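Local coordinates for protein 432aa long hypothetical deoxyribodipyrimidine photolyase (Sulfolobus tokodaii, PDB 2E0I) that probably uses light to split cyclobutane pyrimidine dimers in DNA, carrying two bound FAD molecules, one of them a likely light-harvesting cofactor, at residues F5-D10 and E14-L19; F33-R38 and V171-T176; A316-K321 and F365-Q370. All coordinates share one frame; numbering follows the deposited sequence.

Along the chain from the N terminus the three contacts come in series; none nests in or crosses another. Interaction 1 closes the short loop of residues 11-13, between strand 2-7 and helix 17-25. The chain then runs straight into strand 28-35, where interaction 2 opens; it closes 132 residues further on, bringing the loop at 171-176 back beside the parallel sheet. Strands 2-7 and 28-35 are neighbours, so these two contacts touch, for instance through F7 and F33, and both reach the same FAD. Interaction 3 spans 43 residues and joins helices 309-322 and 367-374 in the FAD-binding domain, its centre about 40 Å from that of interaction 1.

Interaction 1. Residues F5-D10 and E14-L19; sequences FIFRRD and EDNTGL. With FAD (flavin-adenine dinucleotide), chain F.
F5 and L19 pack against each other at the start of a beta-alpha-beta unit, strand 2-7, helix 17-25 and strand 28-35, in the parallel sheet of the N-terminal photolyase domain. The strand order 3-2-1-4-5 is that of a Rossmann-like fold. The tight part lies here: L19 CB sits almost straight over the middle of the F5 ring, 4.0 Å from its centroid, in a CH-pi contact, while L19 CD1 reaches F5 CG at 3.8 Å. With CG anti to the backbone N (chi1 177°), the F5 ring extends under the first turn of the helix, and its CE1 comes up to the backbone of G18 and L19. N16, at the N-cap position of that helix, brings its side chain between F5 and D10, its amide plane nearly perpendicular to the F5 ring.

Packing is looser at F7, which meets L19 CD2 chiefly through CZ, 4.2 Å away; its face takes F5 CE2 instead. Solvent begins beyond the contact, at exposed E14, whose OE1 hydrogen-bonds to T157. On the other side of the strand end, the turn 8-10 faces FAD, with R9 CD 3.5 Å from FAD O2'. That turn is held by R8 N, which donates to D10 OD1 at 2.9 Å, on the syn side of the carboxylate and somewhat out of its plane.

Interaction 2. Residues F33-R38 and V171-T176; sequences FIADPR and VDFLLT. With FAD (flavin-adenine dinucleotide), chain F.
Two torsions set up the meeting of F33 and L174: F33 turns its ring away from its own backbone N (chi1 176°), and L174 swings CG opposite its carbonyl carbon (chi1 -65°), which sends both methyls toward the strand. L174 CD1 meets F33 CD1 at 4.1 Å, and the other methyl, CD2, lies 3.9 Å from A35 CB. F173 comes in beside it, the edge of its ring at A35 CB. The contact is purely apolar; L58 on helix 48-66 touches both F33 and L174 and helps enclose them.

F33 and A35 point their side chains at the loop 171-176, while the strand end serves the flavin. The far rim of the F33 ring runs up to the pyrimidine part of the isoalloxazine, with CZ 3.3 Å from FAD N3. The backbone then reads the flavin edge: FAD N3 donates to I34 O at 2.8 Å in a nearly straight bond, and D36 N donates to FAD O4 at 3.1 Å.

D36 also caps helix 37-40, its OD2 accepting from R38 N at 2.7 Å. R38 grips the same carboxylate side-on, NH2 to OD1 at 2.6 Å and NE to OD2 at 3.1 Å, both on syn lone pairs and close to the guanidinium plane. Without this carboxylate, as with an alanine here, the helix would lose its capping bond and R38 would probably be freer to turn, its bidentate mate gone though E80 stays within its reach. The C-terminal end of parallel strand 28-35 in the Rossmann-like photolyase domain thus holds the flavin ring edge through backbone atoms, at what is probably the antenna (light-harvesting) site.

Interaction 3. Residues A316-K321 and F365-Q370; sequences AFFLVK and FNPWKQ
F317 and F365 bury the most surface here, and they meet as a T-shaped pair: the edge of F365 points at the face of F317, with centroids 5.5 Å apart and planes at 75°. The corner that does the touching is F365 CD2, 3.9 Å from F317 CG and so toward the rim of that ring. F365 CB lies over the same face, nearer its middle, in a CH-pi contact 4.3 Å from the centroid, and F365 N also sits above it. F317 can receive all this because its CG is anti to the backbone N (chi1 165°), which projects the ring from helix 309-322 onto the chain just before helix 367-374. V418 of helix 414-427 touches F317 as well.

Both segments belong to the all-helical FAD-binding domain of the photolyase fold, and the contact sets one helix against the N-terminal end of another. The F317 side chain lies about 8 Å from the other bound FAD, the one that A316 touches.

P367, third in buried surface, opens helix 367-374 and offers CG to the edge of the F318 ring, 4.5 Å from CD1. F318 is also met by Y291 in an edge-to-face pair. Just ahead of P367, N366 occupies the N-cap: its OD1 accepts from K369 N at 3.1 Å, the donor lying well above the carbonyl plane.

Interaction 1. Residues F5-D10 and E14-L19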
loop_
_atom_site.group_PDB
_atom_site.type_symbol
_atom_site.label_atom_id
_atom_site.label_comp_id
_atom_site.label_asym_id
_atom_site.label_seq_id
_atom_site.Cartn_x
_atom_site.Cartn_y
_atom_site.Cartn_z
ATOM N N PHE A 5 6.520 23.861 0.253
ATOM C CA PHE A 5 6.009 22.651 -0.356
ATOM C C PHE A 5 6.064 21.577 0.707
ATOM O O PHE A 5 7.119 21.355 1.315
ATOM C CB PHE A 5 6.838 22.175 -1.534
ATOM C CG PHE A 5 6.337 20.882 -2.099
ATOM C CD1 PHE A 5 5.151 20.848 -2.845
ATOM C CD2 PHE A 5 6.971 19.682 -1.787
ATOM C CE1 PHE A 5 4.596 19.633 -3.264
ATOM C CE2 PHE A 5 6.430 18.459 -2.199
ATOM C CZ PHE A 5 5.237 18.437 -2.939
ATOM N N ILE A 6 4.934 20.906 0.924
ATOM C CA ILE A 6 4.865 19.862 1.937
ATOM C C ILE A 6 4.840 18.464 1.335
ATOM O O ILE A 6 3.886 18.098 0.639
ATOM C CB ILE A 6 3.599 20.011 2.843
ATOM C CG1 ILE A 6 3.586 21.378 3.541
ATOM C CG2 ILE A 6 3.569 18.897 3.893
ATOM C CD1 ILE A 6 2.313 21.626 4.331
ATOM N N PHE A 7 5.890 17.689 1.602
ATOM C CA PHE A 7 5.963 16.311 1.127
ATOM C C PHE A 7 5.077 15.482 2.037
ATOM O O PHE A 7 4.871 15.820 3.200
ATOM C CB PHE A 7 7.384 15.770 1.237
ATOM C CG PHE A 7 8.345 16.390 0.289
ATOM C CD1 PHE A 7 8.558 15.830 -0.961
ATOM C CD2 PHE A 7 9.049 17.534 0.645
ATOM C CE1 PHE A 7 9.461 16.395 -1.851
ATOM C CE2 PHE A 7 9.961 18.115 -0.236
ATOM C CZ PHE A 7 10.167 17.540 -1.492
ATOM N N ARG A 8 4.550 14.389 1.513
ATOM C CA ARG A 8 3.730 13.519 2.333
ATOM C C ARG A 8 3.891 12.075 1.916
ATOM O O ARG A 8 4.292 11.239 2.712
ATOM C CB ARG A 8 2.260 13.914 2.218
ATOM C CG ARG A 8 1.955 15.321 2.674
ATOM C CD ARG A 8 0.970 15.923 1.719
ATOM N NE ARG A 8 -0.064 16.653 2.421
ATOM C CZ ARG A 8 -1.266 16.898 1.919
ATOM N NH1 ARG A 8 -1.578 16.464 0.700
ATOM N NH2 ARG A 8 -2.159 17.571 2.639
ATOM N N ARG A 9 3.619 11.821 0.642
ATOM C CA ARG A 9 3.629 10.488 0.060
ATOM C C ARG A 9 4.304 10.538 -1.310
ATOM O O ARG A 9 4.202 9.584 -2.099
ATOM C CB ARG A 9 2.178 10.100 -0.154
ATOM C CG ARG A 9 1.749 8.772 0.289
ATOM C CD ARG A 9 0.233 8.686 0.075
ATOM N NE ARG A 9 0.115 7.845 -1.062
ATOM C CZ ARG A 9 -0.668 7.894 -2.121
ATOM N NH1 ARG A 9 -0.444 6.923 -2.969
ATOM N NH2 ARG A 9 -1.609 8.797 -2.367
ATOM N N ASP A 10 4.940 11.673 -1.604
ATOM C CA ASP A 10 5.621 11.936 -2.882
ATOM C C ASP A 10 7.103 12.181 -2.612
ATOM O O ASP A 10 7.658 13.203 -3.016
ATOM C CB ASP A 10 5.007 13.185 -3.527
ATOM C CG ASP A 10 4.801 14.346 -2.513
ATOM O OD1 ASP A 10 5.219 14.230 -1.339
ATOM O OD2 ASP A 10 4.214 15.387 -2.883
ATOM N N GLU A 14 12.000 14.469 -8.487
ATOM C CA GLU A 14 11.767 14.299 -9.921
ATOM C C GLU A 14 10.304 14.037 -10.221
ATOM O O GLU A 14 9.653 13.262 -9.539
ATOM C CB GLU A 14 12.576 13.119 -10.449
ATOM C CG GLU A 14 14.088 13.317 -10.472
ATOM C CD GLU A 14 14.545 14.320 -11.530
ATOM O OE1 GLU A 14 13.862 14.463 -12.572
ATOM O OE2 GLU A 14 15.602 14.955 -11.325
ATOM N N ASP A 15 9.799 14.672 -11.265
ATOM C CA ASP A 15 8.408 14.519 -11.684
ATOM C C ASP A 15 7.429 14.564 -10.525
ATOM O O ASP A 15 6.626 13.662 -10.323
ATOM C CB ASP A 15 8.207 13.221 -12.489
ATOM C CG ASP A 15 6.832 13.166 -13.186
ATOM O OD1 ASP A 15 6.400 14.183 -13.787
ATOM O OD2 ASP A 15 6.178 12.099 -13.144
ATOM N N ASN A 16 7.505 15.635 -9.756
ATOM C CA ASN A 16 6.601 15.820 -8.641
ATOM C C ASN A 16 5.782 17.040 -9.032
ATOM O O ASN A 16 6.274 18.167 -8.981
ATOM C CB ASN A 16 7.386 16.076 -7.360
ATOM C CG ASN A 16 6.490 16.203 -6.150
ATOM O OD1 ASN A 16 6.787 15.652 -5.090
ATOM N ND2 ASN A 16 5.390 16.942 -6.294
ATOM N N THR A 17 4.534 16.796 -9.430
ATOM C CA THR A 17 3.627 17.845 -9.887
ATOM C C THR A 17 3.577 19.095 -9.015
ATOM O O THR A 17 3.982 20.182 -9.432
ATOM C CB THR A 17 2.199 17.302 -10.045
ATOM O OG1 THR A 17 2.235 16.079 -10.796
ATOM C CG2 THR A 17 1.330 18.314 -10.788
ATOM N N GLY A 18 3.078 18.941 -7.799
ATOM C CA GLY A 18 2.982 20.082 -6.920
ATOM C C GLY A 18 4.314 20.760 -6.715
ATOM O O GLY A 18 4.406 21.986 -6.713
ATOM N N LEU A 19 5.362 19.964 -6.543
ATOM C CA LEU A 19 6.678 20.533 -6.320
ATOM C C LEU A 19 7.102 21.342 -7.536
ATOM O O LEU A 19 7.685 22.421 -7.398
ATOM C CB LEU A 19 7.688 19.427 -6.021
ATOM C CG LEU A 19 9.121 19.907 -5.772
ATOM C CD1 LEU A 19 9.141 20.921 -4.633
ATOM C CD2 LEU A 19 10.020 18.705 -5.483
HETATM P PA FAD F . -2.384 6.819 7.022
HETATM O O1A FAD F . -2.758 5.506 6.448
HETATM O O2A FAD F . -1.227 7.055 7.912
HETATM O O5B FAD F . -3.535 6.857 8.148
HETATM C C5B FAD F . -3.829 8.073 8.845
HETATM C C4B FAD F . -5.037 7.916 9.773
HETATM O O4B FAD F . -5.992 7.053 9.125
HETATM C C3B FAD F . -4.659 7.213 11.078
HETATM O O3B FAD F . -5.612 7.542 12.093
HETATM C C2B FAD F . -4.798 5.747 10.670
HETATM O O2B FAD F . -5.010 4.949 11.837
HETATM C C1B FAD F . -6.105 5.834 9.881
HETATM N N9A FAD F . -6.295 4.659 8.996
HETATM C C8A FAD F . -5.412 4.194 8.113
HETATM N N7A FAD F . -5.926 3.157 7.456
HETATM C C5A FAD F . -7.153 2.956 7.922
HETATM C C6A FAD F . -8.171 2.060 7.618
HETATM N N6A FAD F . -7.984 1.115 6.702
HETATM N N1A FAD F . -9.335 2.142 8.280
HETATM C C2A FAD F . -9.522 3.055 9.218
HETATM N N3A FAD F . -8.573 3.921 9.533
HETATM C C4A FAD F . -7.388 3.905 8.908
HETATM N N1 FAD F . 2.727 11.357 5.956
HETATM C C2 FAD F . 3.047 12.561 6.596
HETATM O O2 FAD F . 2.934 13.628 5.995
HETATM N N3 FAD F . 3.447 12.544 7.938
HETATM C C4 FAD F . 3.517 11.332 8.637
HETATM O O4 FAD F . 3.876 11.322 9.814
HETATM C C4X FAD F . 3.180 10.140 8.003
HETATM N N5 FAD F . 3.181 8.934 8.716
HETATM C C5X FAD F . 2.820 7.737 8.083
HETATM C C6 FAD F . 2.739 6.561 8.823
HETATM C C7 FAD F . 2.290 5.384 8.229
HETATM C C7M FAD F . 2.204 4.106 9.066
HETATM C C8 FAD F . 1.927 5.389 6.885
HETATM C C8M FAD F . 1.429 4.114 6.201
HETATM C C9 FAD F . 2.017 6.564 6.144
HETATM C C9A FAD F . 2.464 7.742 6.737
HETATM N N10 FAD F . 2.505 8.945 6.013
HETATM C C10 FAD F . 2.792 10.152 6.665
HETATM C "C1'" FAD F . 2.163 8.971 4.571
HETATM C "C2'" FAD F . 0.657 9.029 4.316
HETATM O "O2'" FAD F . 0.279 7.955 3.449
HETATM C "C3'" FAD F . 0.267 10.376 3.700
HETATM O "O3'" FAD F . 0.545 11.425 4.632
HETATM C "C4'" FAD F . -1.219 10.398 3.334
HETATM O "O4'" FAD F . -1.494 11.575 2.570
HETATM C "C5'" FAD F . -2.092 10.387 4.592
HETATM O "O5'" FAD F . -3.317 9.683 4.374
HETATM P P FAD F . -3.414 8.114 4.724
HETATM O O1P FAD F . -4.843 7.738 4.627
HETATM O O2P FAD F . -2.428 7.360 3.919
HETATM O O3P FAD F . -2.994 8.112 6.278
#

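Interaction 2. Residues F33-R38 and V171-T176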
loop_
_atom_site.group_PDB
_atom_site.type_symbol
_atom_site.label_atom_id
_atom_site.label_comp_id
_atom_site.label_asym_id
_atom_site.label_seq_id
_atom_site.Cartn_x
_atom_site.Cartn_y
_atom_site.Cartn_z
ATOM N N PHE A 33 8.426 18.458 5.670
ATOM C CA PHE A 33 7.784 17.180 5.967
ATOM C C PHE A 33 7.301 17.287 7.411
ATOM O O PHE A 33 8.068 17.655 8.303
ATOM C CB PHE A 33 8.704 15.976 5.851
ATOM C CG PHE A 33 8.031 14.696 6.251
ATOM C CD1 PHE A 33 8.154 14.203 7.555
ATOM C CD2 PHE A 33 7.206 14.018 5.352
ATOM C CE1 PHE A 33 7.460 13.042 7.968
ATOM C CE2 PHE A 33 6.505 12.857 5.748
ATOM C CZ PHE A 33 6.633 12.370 7.060
ATOM N N ILE A 34 6.027 16.984 7.632
ATOM C CA ILE A 34 5.452 17.077 8.954
ATOM C C ILE A 34 5.177 15.709 9.547
ATOM O O ILE A 34 4.391 14.932 8.997
ATOM C CB ILE A 34 4.128 17.862 8.908
ATOM C CG1 ILE A 34 4.386 19.281 8.395
ATOM C CG2 ILE A 34 3.479 17.875 10.287
ATOM C CD1 ILE A 34 3.137 20.082 8.174
ATOM N N ALA A 35 5.836 15.418 10.668
ATOM C CA ALA A 35 5.648 14.149 11.373
ATOM C C ALA A 35 4.362 14.320 12.184
ATOM O O ALA A 35 4.335 15.065 13.165
ATOM C CB ALA A 35 6.826 13.877 12.289
ATOM N N ASP A 36 3.301 13.636 11.756
ATOM C CA ASP A 36 1.993 13.740 12.390
ATOM C C ASP A 36 1.728 12.631 13.404
ATOM O O ASP A 36 1.691 11.444 13.061
ATOM C CB ASP A 36 0.909 13.753 11.304
ATOM C CG ASP A 36 -0.472 14.117 11.842
ATOM O OD1 ASP A 36 -1.236 14.803 11.113
ATOM O OD2 ASP A 36 -0.806 13.715 12.985
ATOM N N PRO A 37 1.533 13.011 14.678
ATOM C CA PRO A 37 1.270 12.052 15.752
ATOM C C PRO A 37 0.048 11.151 15.518
ATOM O O PRO A 37 -0.042 10.079 16.101
ATOM C CB PRO A 37 1.128 12.956 16.987
ATOM C CG PRO A 37 0.593 14.210 16.419
ATOM C CD PRO A 37 1.449 14.388 15.197
ATOM N N ARG A 38 -0.885 11.596 14.677
ATOM C CA ARG A 38 -2.090 10.810 14.380
ATOM C C ARG A 38 -1.735 9.632 13.498
ATOM O O ARG A 38 -2.490 8.668 13.415
ATOM C CB ARG A 38 -3.145 11.664 13.664
ATOM C CG ARG A 38 -3.672 12.793 14.522
ATOM C CD ARG A 38 -4.555 13.739 13.754
ATOM N NE ARG A 38 -3.804 14.451 12.736
ATOM C CZ ARG A 38 -4.320 15.390 11.957
ATOM N NH1 ARG A 38 -5.589 15.734 12.087
ATOM N NH2 ARG A 38 -3.568 15.974 11.036
ATOM N N VAL A 171 15.910 15.657 9.477
ATOM C CA VAL A 171 15.582 14.236 9.450
ATOM C C VAL A 171 16.048 13.406 10.637
ATOM O O VAL A 171 15.427 12.390 10.958
ATOM C CB VAL A 171 16.093 13.595 8.175
ATOM C CG1 VAL A 171 15.218 14.013 7.031
ATOM C CG2 VAL A 171 17.520 14.012 7.922
ATOM N N ASP A 172 17.132 13.831 11.283
ATOM C CA ASP A 172 17.651 13.123 12.459
ATOM C C ASP A 172 16.498 12.806 13.428
ATOM O O ASP A 172 16.407 11.713 13.976
ATOM C CB ASP A 172 18.711 13.981 13.192
ATOM C CG ASP A 172 20.166 13.635 12.787
ATOM O OD1 ASP A 172 21.112 14.271 13.328
ATOM O OD2 ASP A 172 20.372 12.735 11.935
ATOM N N PHE A 173 15.620 13.781 13.630
ATOM C CA PHE A 173 14.477 13.633 14.525
ATOM C C PHE A 173 13.615 12.428 14.199
ATOM O O PHE A 173 13.099 11.776 15.102
ATOM C CB PHE A 173 13.602 14.891 14.477
ATOM C CG PHE A 173 12.265 14.723 15.142
ATOM C CD1 PHE A 173 12.176 14.508 16.517
ATOM C CD2 PHE A 173 11.099 14.724 14.387
ATOM C CE1 PHE A 173 10.936 14.289 17.128
ATOM C CE2 PHE A 173 9.856 14.506 14.988
ATOM C CZ PHE A 173 9.773 14.287 16.361
ATOM N N LEU A 174 13.462 12.137 12.909
ATOM C CA LEU A 174 12.635 11.024 12.464
ATOM C C LEU A 174 13.152 9.636 12.839
ATOM O O LEU A 174 12.381 8.668 12.834
ATOM C CB LEU A 174 12.407 11.116 10.953
ATOM C CG LEU A 174 11.607 12.346 10.508
ATOM C CD1 LEU A 174 11.594 12.420 9.005
ATOM C CD2 LEU A 174 10.193 12.287 11.057
ATOM N N LEU A 175 14.437 9.535 13.184
ATOM C CA LEU A 175 15.020 8.248 13.554
ATOM C C LEU A 175 14.354 7.574 14.767
ATOM O O LEU A 175 14.479 6.362 14.966
ATOM C CB LEU A 175 16.533 8.384 13.789
ATOM C CG LEU A 175 17.457 8.380 12.562
ATOM C CD1 LEU A 175 16.834 7.518 11.470
ATOM C CD2 LEU A 175 17.667 9.783 12.034
ATOM N N THR A 176 13.636 8.345 15.569
ATOM C CA THR A 176 12.960 7.781 16.735
ATOM C C THR A 176 11.901 6.788 16.315
ATOM O O THR A 176 11.677 5.785 16.991
ATOM C CB THR A 176 12.213 8.834 17.534
ATOM O OG1 THR A 176 13.064 9.972 17.740
ATOM C CG2 THR A 176 11.773 8.250 18.871
HETATM P PA FAD F . -2.384 6.819 7.022
HETATM O O1A FAD F . -2.758 5.506 6.448
HETATM O O2A FAD F . -1.227 7.055 7.912
HETATM O O5B FAD F . -3.535 6.857 8.148
HETATM C C5B FAD F . -3.829 8.073 8.845
HETATM C C4B FAD F . -5.037 7.916 9.773
HETATM O O4B FAD F . -5.992 7.053 9.125
HETATM C C3B FAD F . -4.659 7.213 11.078
HETATM O O3B FAD F . -5.612 7.542 12.093
HETATM C C2B FAD F . -4.798 5.747 10.670
HETATM O O2B FAD F . -5.010 4.949 11.837
HETATM C C1B FAD F . -6.105 5.834 9.881
HETATM N N9A FAD F . -6.295 4.659 8.996
HETATM C C8A FAD F . -5.412 4.194 8.113
HETATM N N7A FAD F . -5.926 3.157 7.456
HETATM C C5A FAD F . -7.153 2.956 7.922
HETATM C C6A FAD F . -8.171 2.060 7.618
HETATM N N6A FAD F . -7.984 1.115 6.702
HETATM N N1A FAD F . -9.335 2.142 8.280
HETATM C C2A FAD F . -9.522 3.055 9.218
HETATM N N3A FAD F . -8.573 3.921 9.533
HETATM C C4A FAD F . -7.388 3.905 8.908
HETATM N N1 FAD F . 2.727 11.357 5.956
HETATM C C2 FAD F . 3.047 12.561 6.596
HETATM O O2 FAD F . 2.934 13.628 5.995
HETATM N N3 FAD F . 3.447 12.544 7.938
HETATM C C4 FAD F . 3.517 11.332 8.637
HETATM O O4 FAD F . 3.876 11.322 9.814
HETATM C C4X FAD F . 3.180 10.140 8.003
HETATM N N5 FAD F . 3.181 8.934 8.716
HETATM C C5X FAD F . 2.820 7.737 8.083
HETATM C C6 FAD F . 2.739 6.561 8.823
HETATM C C7 FAD F . 2.290 5.384 8.229
HETATM C C7M FAD F . 2.204 4.106 9.066
HETATM C C8 FAD F . 1.927 5.389 6.885
HETATM C C8M FAD F . 1.429 4.114 6.201
HETATM C C9 FAD F . 2.017 6.564 6.144
HETATM C C9A FAD F . 2.464 7.742 6.737
HETATM N N10 FAD F . 2.505 8.945 6.013
HETATM C C10 FAD F . 2.792 10.152 6.665
HETATM C "C1'" FAD F . 2.163 8.971 4.571
HETATM C "C2'" FAD F . 0.657 9.029 4.316
HETATM O "O2'" FAD F . 0.279 7.955 3.449
HETATM C "C3'" FAD F . 0.267 10.376 3.700
HETATM O "O3'" FAD F . 0.545 11.425 4.632
HETATM C "C4'" FAD F . -1.219 10.398 3.334
HETATM O "O4'" FAD F . -1.494 11.575 2.570
HETATM C "C5'" FAD F . -2.092 10.387 4.592
HETATM O "O5'" FAD F . -3.317 9.683 4.374
HETATM P P FAD F . -3.414 8.114 4.724
HETATM O O1P FAD F . -4.843 7.738 4.627
HETATM O O2P FAD F . -2.428 7.360 3.919
HETATM O O3P FAD F . -2.994 8.112 6.278
#

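Interaction 3. Residues A316-K321 and F365-Q370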
loop_
_atom_site.group_PDB
_atom_site.type_symbol
_atom_site.label_atom_id
_atom_site.label_comp_id
_atom_site.label_asym_id
_atom_site.label_seq_id
_atom_site.Cartn_x
_atom_site.Cartn_y
_atom_site.Cartn_z
ATOM N N ALA A 316 -5.825 -13.920 2.155
ATOM C CA ALA A 316 -7.011 -13.136 2.434
ATOM C C ALA A 316 -8.258 -14.003 2.249
ATOM O O ALA A 316 -9.212 -13.913 3.021
ATOM C CB ALA A 316 -7.050 -11.922 1.511
ATOM N N PHE A 317 -8.244 -14.838 1.218
ATOM C CA PHE A 317 -9.363 -15.725 0.938
ATOM C C PHE A 317 -9.600 -16.628 2.143
ATOM O O PHE A 317 -10.702 -16.698 2.677
ATOM C CB PHE A 317 -9.049 -16.584 -0.296
ATOM C CG PHE A 317 -9.958 -17.778 -0.463
ATOM C CD1 PHE A 317 -11.248 -17.630 -0.981
ATOM C CD2 PHE A 317 -9.531 -19.058 -0.087
ATOM C CE1 PHE A 317 -12.104 -18.742 -1.124
ATOM C CE2 PHE A 317 -10.377 -20.175 -0.225
ATOM C CZ PHE A 317 -11.667 -20.013 -0.746
ATOM N N PHE A 318 -8.542 -17.310 2.566
ATOM C CA PHE A 318 -8.589 -18.234 3.683
ATOM C C PHE A 318 -9.162 -17.636 4.970
ATOM O O PHE A 318 -9.926 -18.295 5.690
ATOM C CB PHE A 318 -7.186 -18.773 3.956
ATOM C CG PHE A 318 -7.169 -19.975 4.853
ATOM C CD1 PHE A 318 -7.362 -21.248 4.327
ATOM C CD2 PHE A 318 -6.986 -19.836 6.228
ATOM C CE1 PHE A 318 -7.371 -22.357 5.154
ATOM C CE2 PHE A 318 -6.994 -20.942 7.062
ATOM C CZ PHE A 318 -7.185 -22.200 6.527
ATOM N N LEU A 319 -8.801 -16.397 5.276
ATOM C CA LEU A 319 -9.306 -15.786 6.494
ATOM C C LEU A 319 -10.791 -15.460 6.403
ATOM O O LEU A 319 -11.538 -15.643 7.363
ATOM C CB LEU A 319 -8.537 -14.506 6.821
ATOM C CG LEU A 319 -9.069 -13.734 8.034
ATOM C CD1 LEU A 319 -8.773 -14.513 9.301
ATOM C CD2 LEU A 319 -8.440 -12.348 8.094
ATOM N N VAL A 320 -11.228 -14.990 5.247
ATOM C CA VAL A 320 -12.613 -14.607 5.117
ATOM C C VAL A 320 -13.579 -15.728 4.773
ATOM O O VAL A 320 -14.567 -15.942 5.477
ATOM C CB VAL A 320 -12.764 -13.482 4.079
ATOM C CG1 VAL A 320 -14.207 -13.038 4.009
ATOM C CG2 VAL A 320 -11.862 -12.311 4.449
ATOM N N LYS A 321 -13.291 -16.447 3.694
ATOM C CA LYS A 321 -14.171 -17.513 3.235
ATOM C C LYS A 321 -13.933 -18.908 3.785
ATOM O O LYS A 321 -14.627 -19.841 3.404
ATOM C CB LYS A 321 -14.175 -17.536 1.704
ATOM C CG LYS A 321 -14.861 -16.306 1.139
ATOM C CD LYS A 321 -14.864 -16.266 -0.369
ATOM C CE LYS A 321 -15.583 -15.015 -0.865
ATOM N NZ LYS A 321 -15.528 -14.882 -2.356
ATOM N N PHE A 365 -11.120 -20.570 -3.894
ATOM C CA PHE A 365 -9.874 -21.221 -4.287
ATOM C C PHE A 365 -9.663 -22.491 -3.477
ATOM O O PHE A 365 -10.074 -22.580 -2.321
ATOM C CB PHE A 365 -8.676 -20.301 -4.041
ATOM C CG PHE A 365 -8.697 -19.045 -4.850
ATOM C CD1 PHE A 365 -8.569 -19.093 -6.234
ATOM C CD2 PHE A 365 -8.843 -17.806 -4.227
ATOM C CE1 PHE A 365 -8.586 -17.923 -6.992
ATOM C CE2 PHE A 365 -8.862 -16.629 -4.972
ATOM C CZ PHE A 365 -8.733 -16.687 -6.359
ATOM N N ASN A 366 -9.015 -23.474 -4.085
ATOM C CA ASN A 366 -8.725 -24.713 -3.390
ATOM C C ASN A 366 -7.312 -24.583 -2.833
ATOM O O ASN A 366 -6.333 -24.607 -3.576
ATOM C CB ASN A 366 -8.785 -25.893 -4.349
ATOM C CG ASN A 366 -8.624 -27.211 -3.640
ATOM O OD1 ASN A 366 -7.747 -27.369 -2.782
ATOM N ND2 ASN A 366 -9.468 -28.172 -3.990
ATOM N N PRO A 367 -7.188 -24.437 -1.511
ATOM C CA PRO A 367 -5.880 -24.299 -0.874
ATOM C C PRO A 367 -4.843 -25.284 -1.376
ATOM O O PRO A 367 -3.761 -24.895 -1.792
ATOM C CB PRO A 367 -6.197 -24.507 0.598
ATOM C CG PRO A 367 -7.558 -23.915 0.717
ATOM C CD PRO A 367 -8.263 -24.449 -0.504
ATOM N N TRP A 368 -5.180 -26.564 -1.347
ATOM C CA TRP A 368 -4.244 -27.591 -1.771
ATOM C C TRP A 368 -3.932 -27.557 -3.256
ATOM O O TRP A 368 -2.783 -27.732 -3.651
ATOM C CB TRP A 368 -4.775 -28.959 -1.356
ATOM C CG TRP A 368 -5.147 -28.971 0.081
ATOM C CD1 TRP A 368 -6.395 -28.813 0.595
ATOM C CD2 TRP A 368 -4.248 -29.021 1.203
ATOM N NE1 TRP A 368 -6.336 -28.753 1.968
ATOM C CE2 TRP A 368 -5.032 -28.877 2.369
ATOM C CE3 TRP A 368 -2.857 -29.170 1.334
ATOM C CZ2 TRP A 368 -4.475 -28.874 3.656
ATOM C CZ3 TRP A 368 -2.300 -29.168 2.617
ATOM C CH2 TRP A 368 -3.112 -29.019 3.759
ATOM N N LYS A 369 -4.945 -27.335 -4.079
ATOM C CA LYS A 369 -4.724 -27.269 -5.515
ATOM C C LYS A 369 -3.830 -26.080 -5.826
ATOM O O LYS A 369 -2.847 -26.190 -6.562
ATOM C CB LYS A 369 -6.058 -27.136 -6.258
ATOM C CG LYS A 369 -6.609 -28.464 -6.736
ATOM C CD LYS A 369 -7.986 -28.332 -7.356
ATOM C CE LYS A 369 -8.320 -29.573 -8.189
ATOM N NZ LYS A 369 -8.011 -30.860 -7.477
ATOM N N GLN A 370 -4.183 -24.947 -5.239
ATOM C CA GLN A 370 -3.454 -23.704 -5.413
ATOM C C GLN A 370 -2.001 -23.886 -4.966
ATOM O O GLN A 370 -1.062 -23.570 -5.700
ATOM C CB GLN A 370 -4.128 -22.614 -4.574
ATOM C CG GLN A 370 -4.010 -21.219 -5.141
ATOM C CD GLN A 370 -4.885 -21.024 -6.349
ATOM O OE1 GLN A 370 -4.853 -19.979 -6.996
ATOM N NE2 GLN A 370 -5.681 -22.034 -6.660
#